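Local coordinates for periplasmic binding protein (Sulfurospirillum deleyianum, PDB 4PAG) that probably captures a small solute in the periplasm for import by an ABC transporter, and holds a free histidine in its pocket in the crystal, at residues A[5-8]-A[9-13]; A[15-18]-A[19-22]; A[156-159]-A[160-164]; A[295-298]-A[299-303]. All coordinates share one frame; numbering follows the deposited sequence.

In the fold
All four contacts are local, and they fall into two pairs at well-separated places, the centres of contacts 1 and 3 lying about 35 Å apart. Contacts 1 and 2 follow one another at the N-terminal end and meet through Phe6 CD1 and Leu16 CD1, 3.7 Å apart. Contact 1 is a surface hairpin tied by a carboxylate, whereas contact 2 is partly buried and rests on apolar packing and a CH-pi approach, without hydrogen bonds between its segments. Contacts 3 and 4, also partly buried, are helical and share main-chain bonding four residues apart; Glu157 OE1 and Lys300 NZ join them in a 2.6 Å salt bridge. Both also pack on helix 277-288.

Contact 1 of 4, residues A[5-8]-A[9-13]; sequences TFLD and VSNKP
Asp8 meets Ser10, Asn11 and Lys12 in a tight turn at the protein surface, where the chain leaves strand 5-7 and doubles back into strand 13-15. The carboxylate does much of the work: Asp8 OD1 accepts Ser10 N at 2.8 Å and Lys12 N at 2.9 Å. The two donors come from opposite faces of the carboxylate plane, so a single oxygen is gripped from above and below. A chi1 of 82° sets CG between the backbone N and the carbonyl carbon, folding the acid inward over the loop. The backbone closes the ring from Asp8 N to Lys12 O (2.9 Å, 167° at the hydrogen) and from Asn11 N to Asp8 O (2.9 Å). With an alanine in place of Asp8, the amides of Ser10 and Lys12 would probably lose their shared acceptor and the loop be left freer to flex. Beyond the turn, Leu7 and Pro13 form a non-hydrogen-bonded antiparallel pair. Leu7 CD2 lies 4.1 Å from Pro13 CB, and Thr5, alongside the proline, brings CG2 to 4.0 Å from the same carbon. Phe6 and Val9 pack on strand 116-119. The Ser10 bond makes an Asx turn inside the type I turn of Asp8 to Asn11, and Asn11, with a phi of 66°, supplies the left-handed step of a 3:5 beta hairpin with a G1 bulge.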
ATOM      1  N   THR A   5       2.194 -27.468   7.319  1.00 28.55           N
ATOM      2  CA  THR A   5       2.471 -26.975   8.664  1.00 29.74           C
ATOM      3  C   THR A   5       3.023 -25.564   8.593  1.00 28.13           C
ATOM      4  O   THR A   5       3.987 -25.305   7.875  1.00 32.74           O
ATOM      5  CB  THR A   5       3.481 -27.864   9.406  1.00 30.95           C
ATOM      6  OG1 THR A   5       2.955 -29.187   9.506  1.00 33.95           O
ATOM      7  CG2 THR A   5       3.747 -27.332  10.813  1.00 34.91           C
ATOM      8  N   PHE A   6       2.407 -24.662   9.346  1.00 26.59           N
ATOM      9  CA  PHE A   6       2.816 -23.257   9.384  1.00 27.12           C
ATOM     10  C   PHE A   6       2.843 -22.773  10.822  1.00 26.39           C
ATOM     11  O   PHE A   6       2.093 -23.272  11.658  1.00 31.78           O
ATOM     12  CB  PHE A   6       1.837 -22.396   8.573  1.00 25.61           C
ATOM     13  CG  PHE A   6       1.800 -22.741   7.116  1.00 24.03           C
ATOM     14  CD1 PHE A   6       0.928 -23.715   6.641  1.00 24.29           C
ATOM     15  CD2 PHE A   6       2.656 -22.115   6.221  1.00 26.32           C
ATOM     16  CE1 PHE A   6       0.902 -24.044   5.295  1.00 24.63           C
ATOM     17  CE2 PHE A   6       2.637 -22.444   4.874  1.00 26.13           C
ATOM     18  CZ  PHE A   6       1.762 -23.412   4.411  1.00 25.11           C
ATOM     19  N   LEU A   7       3.702 -21.801  11.113  1.00 28.08           N
ATOM     20  CA  LEU A   7       3.712 -21.175  12.433  1.00 30.41           C
ATOM     21  C   LEU A   7       2.640 -20.093  12.459  1.00 27.39           C
ATOM     22  O   LEU A   7       2.641 -19.216  11.618  1.00 28.80           O
ATOM     23  CB  LEU A   7       5.082 -20.577  12.751  1.00 32.90           C
ATOM     24  CG  LEU A   7       6.250 -21.568  12.821  1.00 37.70           C
ATOM     25  CD1 LEU A   7       7.554 -20.830  13.096  1.00 40.68           C
ATOM     26  CD2 LEU A   7       6.010 -22.643  13.871  1.00 39.39           C
ATOM     27  N   ASP A   8       1.732 -20.174  13.428  1.00 18.93           N
ATOM     28  CA  ASP A   8       0.592 -19.268  13.519  1.00 24.74           C
ATOM     29  C   ASP A   8       0.959 -17.960  14.230  1.00 26.58           C
ATOM     30  O   ASP A   8       2.136 -17.685  14.459  1.00 27.85           O
ATOM     31  CB  ASP A   8      -0.600 -19.985  14.182  1.00 26.76           C
ATOM     32  CG  ASP A   8      -0.531 -20.016  15.708  1.00 27.73           C
ATOM     33  OD1 ASP A   8       0.512 -19.683  16.315  1.00 29.67           O
ATOM     34  OD2 ASP A   8      -1.559 -20.383  16.303  1.00 32.24           O
ATOM     35  N   VAL A   9      -0.047 -17.152  14.563  1.00 27.11           N
ATOM     36  CA  VAL A   9       0.184 -15.830  15.171  1.00 27.68           C
ATOM     37  C   VAL A   9       0.840 -15.885  16.551  1.00 29.90           C
ATOM     38  O   VAL A   9       1.455 -14.909  16.983  1.00 34.41           O
ATOM     39  CB  VAL A   9      -1.117 -14.996  15.265  1.00 27.75           C
ATOM     40  CG1 VAL A   9      -1.586 -14.606  13.871  1.00 25.32           C
ATOM     41  CG2 VAL A   9      -2.214 -15.745  16.019  1.00 29.52           C
ATOM     42  N   SER A  10       0.707 -17.022  17.227  1.00 30.44           N
ATOM     43  CA  SER A  10       1.358 -17.254  18.519  1.00 33.52           C
ATOM     44  C   SER A  10       2.657 -18.048  18.384  1.00 34.67           C
ATOM     45  O   SER A  10       3.171 -18.562  19.372  1.00 38.30           O
ATOM     46  CB  SER A  10       0.412 -18.022  19.443  1.00 36.26           C
ATOM     47  OG  SER A  10      -0.828 -17.356  19.554  1.00 41.77           O
ATOM     48  N   ASN A  11       3.174 -18.163  17.163  1.00 35.36           N
ATOM     49  CA  ASN A  11       4.407 -18.901  16.909  1.00 39.39           C
ATOM     50  C   ASN A  11       4.280 -20.408  17.179  1.00 39.52           C
ATOM     51  O   ASN A  11       5.280 -21.087  17.420  1.00 41.79           O
ATOM     52  CB  ASN A  11       5.554 -18.306  17.739  1.00 42.93           C
ATOM     53  CG  ASN A  11       6.888 -18.401  17.037  1.00 50.49           C
ATOM     54  OD1 ASN A  11       7.132 -17.691  16.061  1.00 61.43           O
ATOM     55  ND2 ASN A  11       7.765 -19.274  17.530  1.00 56.90           N
ATOM     56  N   LYS A  12       3.056 -20.931  17.135  1.00 36.01           N
ATOM     57  CA  LYS A  12       2.825 -22.361  17.327  1.00 38.43           C
ATOM     58  C   LYS A  12       2.591 -23.028  15.977  1.00 38.75           C
ATOM     59  O   LYS A  12       1.900 -22.469  15.123  1.00 42.05           O
ATOM     60  CB  LYS A  12       1.614 -22.607  18.228  1.00 40.46           C
ATOM     61  CG  LYS A  12       1.649 -21.859  19.549  1.00 45.01           C
ATOM     62  CD  LYS A  12       0.543 -22.346  20.468  1.00 52.19           C
ATOM     63  CE  LYS A  12      -0.018 -21.221  21.320  1.00 58.95           C
ATOM     64  NZ  LYS A  12      -1.094 -21.716  22.221  1.00 60.47           N
ATOM     65  N   PRO A  13       3.161 -24.226  15.774  1.00 40.19           N
ATOM     66  CA  PRO A  13       2.927 -24.917  14.507  1.00 38.35           C
ATOM     67  C   PRO A  13       1.487 -25.385  14.402  1.00 35.20           C
ATOM     68  O   PRO A  13       0.995 -26.034  15.318  1.00 40.29           O
ATOM     69  CB  PRO A  13       3.878 -26.116  14.577  1.00 41.83           C
ATOM     70  CG  PRO A  13       4.065 -26.367  16.032  1.00 44.45           C
ATOM     71  CD  PRO A  13       4.010 -25.014  16.687  1.00 42.37           C
TER

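Contact 2 of 4, residues A[15-18]-A[19-22]; sequences VLPE and HITR
Pro17 O accepts a hydrogen bond from Arg4 NH1, and Ile20 CD1 approaches the same oxygen to 4.0 Å. That methyl is the apolar centre of the contact. With chi1 at -55° and chi2 at -62°, Ile20 bends CD1 back along the chain to within 4.3 Å of Leu16 CB and 4.2 Å of Pro17 CD. Leu16 and Ile20 both reach Val92 of strand 92-96, and Leu16 also touches Phe6, which places this side of the loop against the body of the protein. The segment is the connection between strands 13-15 and 23-25, leading from the N-terminal hairpin into the strand before helix 28-37. On its outer side Glu18 and His19 are exposed. Glu18 CG stands over one face of the imidazole, 4.0 Å from the centroid and displaced toward the rim, in a CH-pi contact; its nearest ring atom is His19 CE1, 3.8 Å away. Having CG opposite the backbone N brings the glutamate methylene to the ring, while the bend at chi2 leads the carboxylate away. The carboxylate plane stands 83° from that of the ring, and Glu18 OE2 remains 5.1 Å from His19 NE2, so the methylene rather than the acid makes the approach. Glu18 O is bonded by Gln139 NE2, and farther on Asp91 OD2 accepts both Thr21 N and Arg22 N.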
ATOM      1  N   VAL A  15      -1.503 -27.108  11.483  1.00 30.71           N
ATOM      2  CA  VAL A  15      -1.648 -27.803  10.211  1.00 33.35           C
ATOM      3  C   VAL A  15      -2.902 -27.314   9.503  1.00 30.38           C
ATOM      4  O   VAL A  15      -4.006 -27.469  10.019  1.00 35.13           O
ATOM      5  CB  VAL A  15      -1.737 -29.330  10.410  1.00 33.79           C
ATOM      6  CG1 VAL A  15      -1.954 -30.036   9.077  1.00 36.75           C
ATOM      7  CG2 VAL A  15      -0.474 -29.844  11.085  1.00 35.82           C
ATOM      8  N   LEU A  16      -2.727 -26.721   8.324  1.00 28.28           N
ATOM      9  CA  LEU A  16      -3.852 -26.282   7.514  1.00 29.86           C
ATOM     10  C   LEU A  16      -4.360 -27.411   6.625  1.00 31.18           C
ATOM     11  O   LEU A  16      -3.629 -28.365   6.350  1.00 30.99           O
ATOM     12  CB  LEU A  16      -3.447 -25.105   6.623  1.00 28.79           C
ATOM     13  CG  LEU A  16      -2.959 -23.847   7.333  1.00 29.37           C
ATOM     14  CD1 LEU A  16      -2.642 -22.767   6.306  1.00 30.49           C
ATOM     15  CD2 LEU A  16      -3.997 -23.353   8.326  1.00 30.25           C
ATOM     16  N   PRO A  17      -5.616 -27.297   6.157  1.00 28.59           N
ATOM     17  CA  PRO A  17      -6.126 -28.191   5.121  1.00 31.86           C
ATOM     18  C   PRO A  17      -5.286 -28.154   3.848  1.00 32.46           C
ATOM     19  O   PRO A  17      -4.631 -27.137   3.548  1.00 28.01           O
ATOM     20  CB  PRO A  17      -7.524 -27.637   4.831  1.00 34.94           C
ATOM     21  CG  PRO A  17      -7.910 -26.903   6.062  1.00 34.46           C
ATOM     22  CD  PRO A  17      -6.645 -26.360   6.639  1.00 29.69           C
ATOM     23  N   GLU A  18      -5.321 -29.258   3.108  1.00 31.48           N
ATOM     24  CA  GLU A  18      -4.605 -29.376   1.844  1.00 37.47           C
ATOM     25  C   GLU A  18      -5.015 -28.252   0.896  1.00 41.30           C
ATOM     26  O   GLU A  18      -4.157 -27.587   0.303  1.00 42.56           O
ATOM     27  CB  GLU A  18      -4.886 -30.741   1.207  1.00 40.73           C
ATOM     28  CG  GLU A  18      -4.038 -31.074  -0.012  1.00 48.46           C
ATOM     29  CD  GLU A  18      -2.547 -31.116   0.286  1.00 50.11           C
ATOM     30  OE1 GLU A  18      -2.157 -31.496   1.411  1.00 51.16           O
ATOM     31  OE2 GLU A  18      -1.759 -30.773  -0.615  1.00 55.25           O
ATOM     32  N   HIS A  19      -6.324 -28.031   0.774  1.00 35.96           N
ATOM     33  CA  HIS A  19      -6.850 -26.993  -0.110  1.00 42.08           C
ATOM     34  C   HIS A  19      -7.605 -25.914   0.655  1.00 38.34           C
ATOM     35  O   HIS A  19      -8.594 -26.188   1.328  1.00 50.85           O
ATOM     36  CB  HIS A  19      -7.752 -27.617  -1.169  1.00 49.12           C
ATOM     37  CG  HIS A  19      -7.029 -28.561  -2.077  1.00 59.90           C
ATOM     38  ND1 HIS A  19      -7.210 -29.927  -2.030  1.00 67.84           N
ATOM     39  CD2 HIS A  19      -6.099 -28.336  -3.035  1.00 63.75           C
ATOM     40  CE1 HIS A  19      -6.436 -30.501  -2.933  1.00 70.81           C
ATOM     41  NE2 HIS A  19      -5.751 -29.559  -3.556  1.00 68.80           N
ATOM     42  N   ILE A  20      -7.120 -24.686   0.546  1.00 25.13           N
ATOM     43  CA  ILE A  20      -7.783 -23.529   1.131  1.00 29.06           C
ATOM     44  C   ILE A  20      -8.802 -23.033   0.112  1.00 28.97           C
ATOM     45  O   ILE A  20      -8.424 -22.539  -0.950  1.00 32.28           O
ATOM     46  CB  ILE A  20      -6.773 -22.397   1.431  1.00 29.82           C
ATOM     47  CG1 ILE A  20      -5.620 -22.903   2.308  1.00 30.39           C
ATOM     48  CG2 ILE A  20      -7.470 -21.206   2.079  1.00 29.56           C
ATOM     49  CD1 ILE A  20      -6.023 -23.395   3.678  1.00 32.57           C
ATOM     50  N   THR A  21     -10.086 -23.178   0.422  1.00 24.99           N
ATOM     51  CA  THR A  21     -11.150 -22.705  -0.460  1.00 26.18           C
ATOM     52  C   THR A  21     -11.849 -21.455   0.088  1.00 23.15           C
ATOM     53  O   THR A  21     -12.612 -20.817  -0.628  1.00 22.17           O
ATOM     54  CB  THR A  21     -12.202 -23.801  -0.675  1.00 30.61           C
ATOM     55  OG1 THR A  21     -12.829 -24.091   0.575  1.00 32.08           O
ATOM     56  CG2 THR A  21     -11.554 -25.078  -1.233  1.00 33.02           C
ATOM     57  N   ARG A  22     -11.592 -21.121   1.354  1.00 22.97           N
ATOM     58  CA  ARG A  22     -12.164 -19.933   1.999  1.00 21.99           C
ATOM     59  C   ARG A  22     -11.069 -19.249   2.811  1.00 19.63           C
ATOM     60  O   ARG A  22     -10.445 -19.878   3.658  1.00 19.70           O
ATOM     61  CB  ARG A  22     -13.332 -20.321   2.918  1.00 23.84           C
ATOM     62  CG  ARG A  22     -14.436 -21.130   2.243  1.00 27.34           C
ATOM     63  CD  ARG A  22     -15.573 -21.467   3.203  1.00 31.55           C
ATOM     64  NE  ARG A  22     -16.302 -20.272   3.639  1.00 35.75           N
ATOM     65  CZ  ARG A  22     -17.239 -19.636   2.925  1.00 36.51           C
ATOM     66  NH1 ARG A  22     -17.597 -20.066   1.715  1.00 39.89           N
ATOM     67  NH2 ARG A  22     -17.827 -18.553   3.424  1.00 33.35           N
TER

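Contact 3 of 4, residues A[156-159]-A[160-164]; sequences DELK and TFVAS
Thr160 bonds twice to Asp156 O, through its amide at 3.0 Å and through OG1 at 3.1 Å. The donors arrive from opposite faces of the carbonyl plane, each tilted out of it, so the one oxygen serves both. OG1 can do this because a chi1 of -62° sets it beside its own backbone N, facing back along the helix, and the hydroxyl is thus satisfied within the main chain. The next amides follow the same alpha-helical spacing: Phe161 N donates to Glu157 O at 3.0 Å, Val162 N to Leu158 O at 2.8 Å, and Ala163 N to Lys159 O. Phe161 O is also shared, since Ser164 N reaches it at 3.0 Å and Ser164 OG at 2.6 Å, the hydroxyl lying in the carbonyl plane on a lone pair. Of the acids, Asp156 OD1 is held by Gln152 NE2 and Glu157 OE1 by a salt bridge to Lys300 NZ. Apolar contact is slight here, with Leu158 CD1 and Val162 CG2 4.1 Å apart. This last part of helix 141-163 lays Leu158 on Ala281, His282 and Ala285 of helix 277-288, while Phe161 rests on the loop of Arg292 and Pro294.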
ATOM      1  N   ASP A 156      14.840  -4.351  -6.337  1.00 18.09           N
ATOM      2  CA  ASP A 156      16.302  -4.332  -6.501  1.00 18.98           C
ATOM      3  C   ASP A 156      16.754  -3.159  -7.372  1.00 17.22           C
ATOM      4  O   ASP A 156      17.740  -2.498  -7.062  1.00 19.35           O
ATOM      5  CB  ASP A 156      16.797  -5.650  -7.110  1.00 21.31           C
ATOM      6  CG  ASP A 156      16.698  -6.826  -6.142  1.00 25.33           C
ATOM      7  OD1 ASP A 156      16.431  -6.608  -4.938  1.00 27.13           O
ATOM      8  OD2 ASP A 156      16.891  -7.981  -6.591  1.00 29.54           O
ATOM      9  N   GLU A 157      16.036  -2.907  -8.462  1.00 16.33           N
ATOM     10  CA  GLU A 157      16.334  -1.768  -9.332  1.00 18.97           C
ATOM     11  C   GLU A 157      16.261  -0.454  -8.575  1.00 18.99           C
ATOM     12  O   GLU A 157      17.114   0.416  -8.739  1.00 19.87           O
ATOM     13  CB  GLU A 157      15.351  -1.697 -10.498  1.00 19.52           C
ATOM     14  CG  GLU A 157      15.561  -2.744 -11.567  1.00 21.69           C
ATOM     15  CD  GLU A 157      14.421  -2.779 -12.562  1.00 24.57           C
ATOM     16  OE1 GLU A 157      13.334  -2.226 -12.260  1.00 24.70           O
ATOM     17  OE2 GLU A 157      14.612  -3.356 -13.652  1.00 26.36           O
ATOM     18  N   LEU A 158      15.213  -0.303  -7.774  1.00 17.93           N
ATOM     19  CA  LEU A 158      15.023   0.915  -7.001  1.00 18.45           C
ATOM     20  C   LEU A 158      16.113   1.080  -5.948  1.00 17.83           C
ATOM     21  O   LEU A 158      16.640   2.180  -5.776  1.00 16.04           O
ATOM     22  CB  LEU A 158      13.641   0.946  -6.340  1.00 18.86           C
ATOM     23  CG  LEU A 158      13.295   2.255  -5.613  1.00 19.21           C
ATOM     24  CD1 LEU A 158      13.275   3.436  -6.575  1.00 18.96           C
ATOM     25  CD2 LEU A 158      11.957   2.104  -4.914  1.00 20.05           C
ATOM     26  N   LYS A 159      16.446  -0.009  -5.256  1.00 16.16           N
ATOM     27  CA  LYS A 159      17.502   0.008  -4.233  1.00 18.68           C
ATOM     28  C   LYS A 159      18.850   0.438  -4.803  1.00 17.45           C
ATOM     29  O   LYS A 159      19.562   1.249  -4.208  1.00 18.90           O
ATOM     30  CB  LYS A 159      17.647  -1.366  -3.588  1.00 21.48           C
ATOM     31  CG  LYS A 159      18.574  -1.385  -2.383  1.00 26.27           C
ATOM     32  CD  LYS A 159      18.712  -2.775  -1.779  1.00 33.88           C
ATOM     33  CE  LYS A 159      19.444  -2.691  -0.445  1.00 42.62           C
ATOM     34  NZ  LYS A 159      20.070  -3.979  -0.045  1.00 50.06           N
ATOM     35  N   THR A 160      19.191  -0.113  -5.956  1.00 17.22           N
ATOM     36  CA  THR A 160      20.431   0.224  -6.628  1.00 20.80           C
ATOM     37  C   THR A 160      20.428   1.687  -7.075  1.00 20.75           C
ATOM     38  O   THR A 160      21.414   2.388  -6.873  1.00 19.52           O
ATOM     39  CB  THR A 160      20.688  -0.727  -7.807  1.00 22.57           C
ATOM     40  OG1 THR A 160      20.821  -2.057  -7.290  1.00 24.63           O
ATOM     41  CG2 THR A 160      21.968  -0.361  -8.542  1.00 24.39           C
ATOM     42  N   PHE A 161      19.321   2.157  -7.642  1.00 20.28           N
ATOM     43  CA  PHE A 161      19.214   3.571  -8.018  1.00 20.88           C
ATOM     44  C   PHE A 161      19.339   4.523  -6.811  1.00 20.54           C
ATOM     45  O   PHE A 161      20.119   5.478  -6.845  1.00 20.62           O
ATOM     46  CB  PHE A 161      17.917   3.863  -8.778  1.00 20.33           C
ATOM     47  CG  PHE A 161      17.656   5.331  -8.954  1.00 20.05           C
ATOM     48  CD1 PHE A 161      18.471   6.088  -9.774  1.00 20.19           C
ATOM     49  CD2 PHE A 161      16.635   5.963  -8.257  1.00 18.22           C
ATOM     50  CE1 PHE A 161      18.259   7.443  -9.929  1.00 20.83           C
ATOM     51  CE2 PHE A 161      16.427   7.323  -8.399  1.00 21.15           C
ATOM     52  CZ  PHE A 161      17.240   8.061  -9.241  1.00 21.66           C
ATOM     53  N   VAL A 162      18.577   4.263  -5.754  1.00 19.86           N
ATOM     54  CA  VAL A 162      18.599   5.129  -4.573  1.00 19.76           C
ATOM     55  C   VAL A 162      20.000   5.170  -3.932  1.00 21.88           C
ATOM     56  O   VAL A 162      20.470   6.238  -3.517  1.00 24.29           O
ATOM     57  CB  VAL A 162      17.503   4.732  -3.554  1.00 18.83           C
ATOM     58  CG1 VAL A 162      17.686   5.465  -2.238  1.00 20.30           C
ATOM     59  CG2 VAL A 162      16.131   5.046  -4.127  1.00 18.66           C
ATOM     60  N   ALA A 163      20.678   4.025  -3.892  1.00 19.53           N
ATOM     61  CA  ALA A 163      22.066   3.976  -3.408  1.00 22.63           C
ATOM     62  C   ALA A 163      23.017   4.894  -4.186  1.00 21.89           C
ATOM     63  O   ALA A 163      24.015   5.354  -3.635  1.00 26.80           O
ATOM     64  CB  ALA A 163      22.591   2.543  -3.426  1.00 23.54           C
ATOM     65  N   SER A 164      22.716   5.169  -5.453  1.00 23.50           N
ATOM     66  CA  SER A 164      23.554   6.065  -6.265  1.00 26.98           C
ATOM     67  C   SER A 164      23.347   7.564  -5.984  1.00 27.08           C
ATOM     68  O   SER A 164      24.073   8.401  -6.527  1.00 28.43           O
ATOM     69  CB  SER A 164      23.349   5.781  -7.759  1.00 29.21           C
ATOM     70  OG  SER A 164      22.147   6.350  -8.252  1.00 28.27           O
TER

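Contact 4 of 4, residues A[295-298]-A[299-303]; sequences YKIE and DKVKA
Lys300 CB lies 3.5 Å from Ile297 O, where the lysine side chain begins its run back past the start of helix 297-309. CG passes Lys296 O at 3.8 Å. CE then comes to Tyr295, 3.8 Å from CG of the tyrosine, at an oblique angle to the ring. The chain is nearly extended up to this point and bends at chi4 (-72°), which turns NZ off its line. NZ is 5.0 Å from the centroid of the Tyr295 ring and 17° off its normal, a long and at most weak cation-pi attraction; its firmer partners belong to helix 141-163, namely Glu157, with which it forms a salt bridge, and Tyr154, which offers another cation-pi contact. The setting is the first turn of a helix, with Lys296 at the N-cap position. Lys296 O accepts Lys300 N at 3.2 Å and, weakly, Asp299 N, while Val301 N and Lys302 N continue the bonding to Ile297 O and Glu298 O. Glu298 and Asp299, second and third after the cap, lie in the first turn, where the helix end would probably favour their negative charge. A water donates to Glu298 OE2 at 3.1 Å and to Asp299 OD1 at 2.8 Å, bridging the two carboxylates, whose planes are 64° apart. Lys296 runs alongside Asp299, but its NZ stays 4.3 Å from Asp299 OD2, beyond a salt bridge. On another side Val301 and Lys302 pack on Leu318 of helix 315-322, the helix that brings Tyr321 and Phe322 to the histidine pocket.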
ATOM      1  N   TYR A 295      14.603   4.797 -15.476  1.00 19.67           N
ATOM      2  CA  TYR A 295      13.617   3.909 -16.105  1.00 19.58           C
ATOM      3  C   TYR A 295      12.489   4.693 -16.765  1.00 18.65           C
ATOM      4  O   TYR A 295      12.373   5.904 -16.582  1.00 18.47           O
ATOM      5  CB  TYR A 295      13.063   2.918 -15.073  1.00 18.82           C
ATOM      6  CG  TYR A 295      14.165   2.113 -14.426  1.00 20.00           C
ATOM      7  CD1 TYR A 295      14.849   1.134 -15.152  1.00 22.10           C
ATOM      8  CD2 TYR A 295      14.558   2.352 -13.112  1.00 19.52           C
ATOM      9  CE1 TYR A 295      15.883   0.402 -14.577  1.00 21.87           C
ATOM     10  CE2 TYR A 295      15.591   1.629 -12.532  1.00 22.11           C
ATOM     11  CZ  TYR A 295      16.245   0.658 -13.272  1.00 21.69           C
ATOM     12  OH  TYR A 295      17.262  -0.050 -12.700  1.00 25.43           O
ATOM     13  N   LYS A 296      11.680   3.995 -17.556  1.00 18.44           N
ATOM     14  CA  LYS A 296      10.499   4.580 -18.174  1.00 19.29           C
ATOM     15  C   LYS A 296       9.296   4.173 -17.337  1.00 17.76           C
ATOM     16  O   LYS A 296       8.846   3.024 -17.382  1.00 19.89           O
ATOM     17  CB  LYS A 296      10.373   4.117 -19.625  1.00 21.42           C
ATOM     18  CG  LYS A 296      11.554   4.585 -20.474  1.00 26.83           C
ATOM     19  CD  LYS A 296      12.023   3.549 -21.486  1.00 31.82           C
ATOM     20  CE  LYS A 296      11.458   3.788 -22.875  1.00 37.01           C
ATOM     21  NZ  LYS A 296      12.310   3.147 -23.919  1.00 37.82           N
ATOM     22  N   ILE A 297       8.806   5.117 -16.543  1.00 17.21           N
ATOM     23  CA  ILE A 297       7.767   4.835 -15.563  1.00 17.13           C
ATOM     24  C   ILE A 297       6.497   4.318 -16.229  1.00 16.87           C
ATOM     25  O   ILE A 297       5.888   3.363 -15.738  1.00 15.74           O
ATOM     26  CB  ILE A 297       7.498   6.054 -14.629  1.00 17.49           C
ATOM     27  CG1 ILE A 297       6.555   5.671 -13.489  1.00 17.74           C
ATOM     28  CG2 ILE A 297       6.959   7.260 -15.393  1.00 18.25           C
ATOM     29  CD1 ILE A 297       7.102   4.590 -12.581  1.00 16.96           C
ATOM     30  N   GLU A 298       6.120   4.904 -17.364  1.00 16.18           N
ATOM     31  CA  GLU A 298       4.920   4.452 -18.075  1.00 18.35           C
ATOM     32  C   GLU A 298       5.003   2.976 -18.495  1.00 19.04           C
ATOM     33  O   GLU A 298       3.991   2.281 -18.486  1.00 18.62           O
ATOM     34  CB  GLU A 298       4.580   5.359 -19.271  1.00 21.15           C
ATOM     35  CG  GLU A 298       5.589   5.358 -20.419  1.00 24.96           C
ATOM     36  CD  GLU A 298       6.811   6.257 -20.194  1.00 28.68           C
ATOM     37  OE1 GLU A 298       6.963   6.874 -19.110  1.00 22.42           O
ATOM     38  OE2 GLU A 298       7.638   6.347 -21.125  1.00 37.55           O
ATOM     39  N   ASP A 299       6.201   2.498 -18.840  1.00 19.78           N
ATOM     40  CA  ASP A 299       6.392   1.082 -19.185  1.00 18.79           C
ATOM     41  C   ASP A 299       6.324   0.164 -17.961  1.00 17.77           C
ATOM     42  O   ASP A 299       5.822  -0.950 -18.050  1.00 17.56           O
ATOM     43  CB  ASP A 299       7.718   0.876 -19.920  1.00 20.24           C
ATOM     44  CG  ASP A 299       7.730   1.513 -21.299  1.00 25.42           C
ATOM     45  OD1 ASP A 299       6.663   1.961 -21.779  1.00 27.71           O
ATOM     46  OD2 ASP A 299       8.818   1.555 -21.913  1.00 32.40           O
ATOM     47  N   LYS A 300       6.844   0.624 -16.828  1.00 17.01           N
ATOM     48  CA  LYS A 300       6.682  -0.108 -15.561  1.00 17.17           C
ATOM     49  C   LYS A 300       5.213  -0.227 -15.147  1.00 15.96           C
ATOM     50  O   LYS A 300       4.773  -1.292 -14.715  1.00 16.01           O
ATOM     51  CB  LYS A 300       7.486   0.550 -14.447  1.00 16.96           C
ATOM     52  CG  LYS A 300       8.979   0.372 -14.627  1.00 18.62           C
ATOM     53  CD  LYS A 300       9.746   0.596 -13.336  1.00 20.45           C
ATOM     54  CE  LYS A 300      11.143   0.009 -13.421  1.00 21.76           C
ATOM     55  NZ  LYS A 300      11.118  -1.476 -13.373  1.00 25.11           N
ATOM     56  N   VAL A 301       4.456   0.854 -15.295  1.00 16.20           N
ATOM     57  CA  VAL A 301       3.020   0.808 -15.008  1.00 16.14           C
ATOM     58  C   VAL A 301       2.356  -0.259 -15.879  1.00 15.52           C
ATOM     59  O   VAL A 301       1.594  -1.090 -15.382  1.00 15.40           O
ATOM     60  CB  VAL A 301       2.323   2.179 -15.222  1.00 15.83           C
ATOM     61  CG1 VAL A 301       0.838   2.083 -14.901  1.00 16.55           C
ATOM     62  CG2 VAL A 301       2.961   3.262 -14.361  1.00 16.65           C
ATOM     63  N   LYS A 302       2.662  -0.247 -17.176  1.00 15.16           N
ATOM     64  CA  LYS A 302       2.034  -1.180 -18.111  1.00 16.27           C
ATOM     65  C   LYS A 302       2.343  -2.627 -17.758  1.00 15.28           C
ATOM     66  O   LYS A 302       1.431  -3.448 -17.710  1.00 16.41           O
ATOM     67  CB  LYS A 302       2.429  -0.875 -19.569  1.00 18.85           C
ATOM     68  CG  LYS A 302       1.629   0.257 -20.189  1.00 22.73           C
ATOM     69  CD  LYS A 302       2.216   0.671 -21.540  1.00 30.24           C
ATOM     70  CE  LYS A 302       1.319   1.644 -22.290  1.00 38.31           C
ATOM     71  NZ  LYS A 302       0.537   1.000 -23.383  1.00 48.22           N
ATOM     72  N   ALA A 303       3.614  -2.929 -17.488  1.00 15.70           N
ATOM     73  CA  ALA A 303       4.029  -4.292 -17.135  1.00 14.88           C
ATOM     74  C   ALA A 303       3.426  -4.739 -15.804  1.00 15.11           C
ATOM     75  O   ALA A 303       2.969  -5.867 -15.667  1.00 14.20           O
ATOM     76  CB  ALA A 303       5.546  -4.395 -17.076  1.00 13.82           C
TER
HETATM   77  O   HOH W   1       7.799   4.095 -23.244  1.00 43.75           O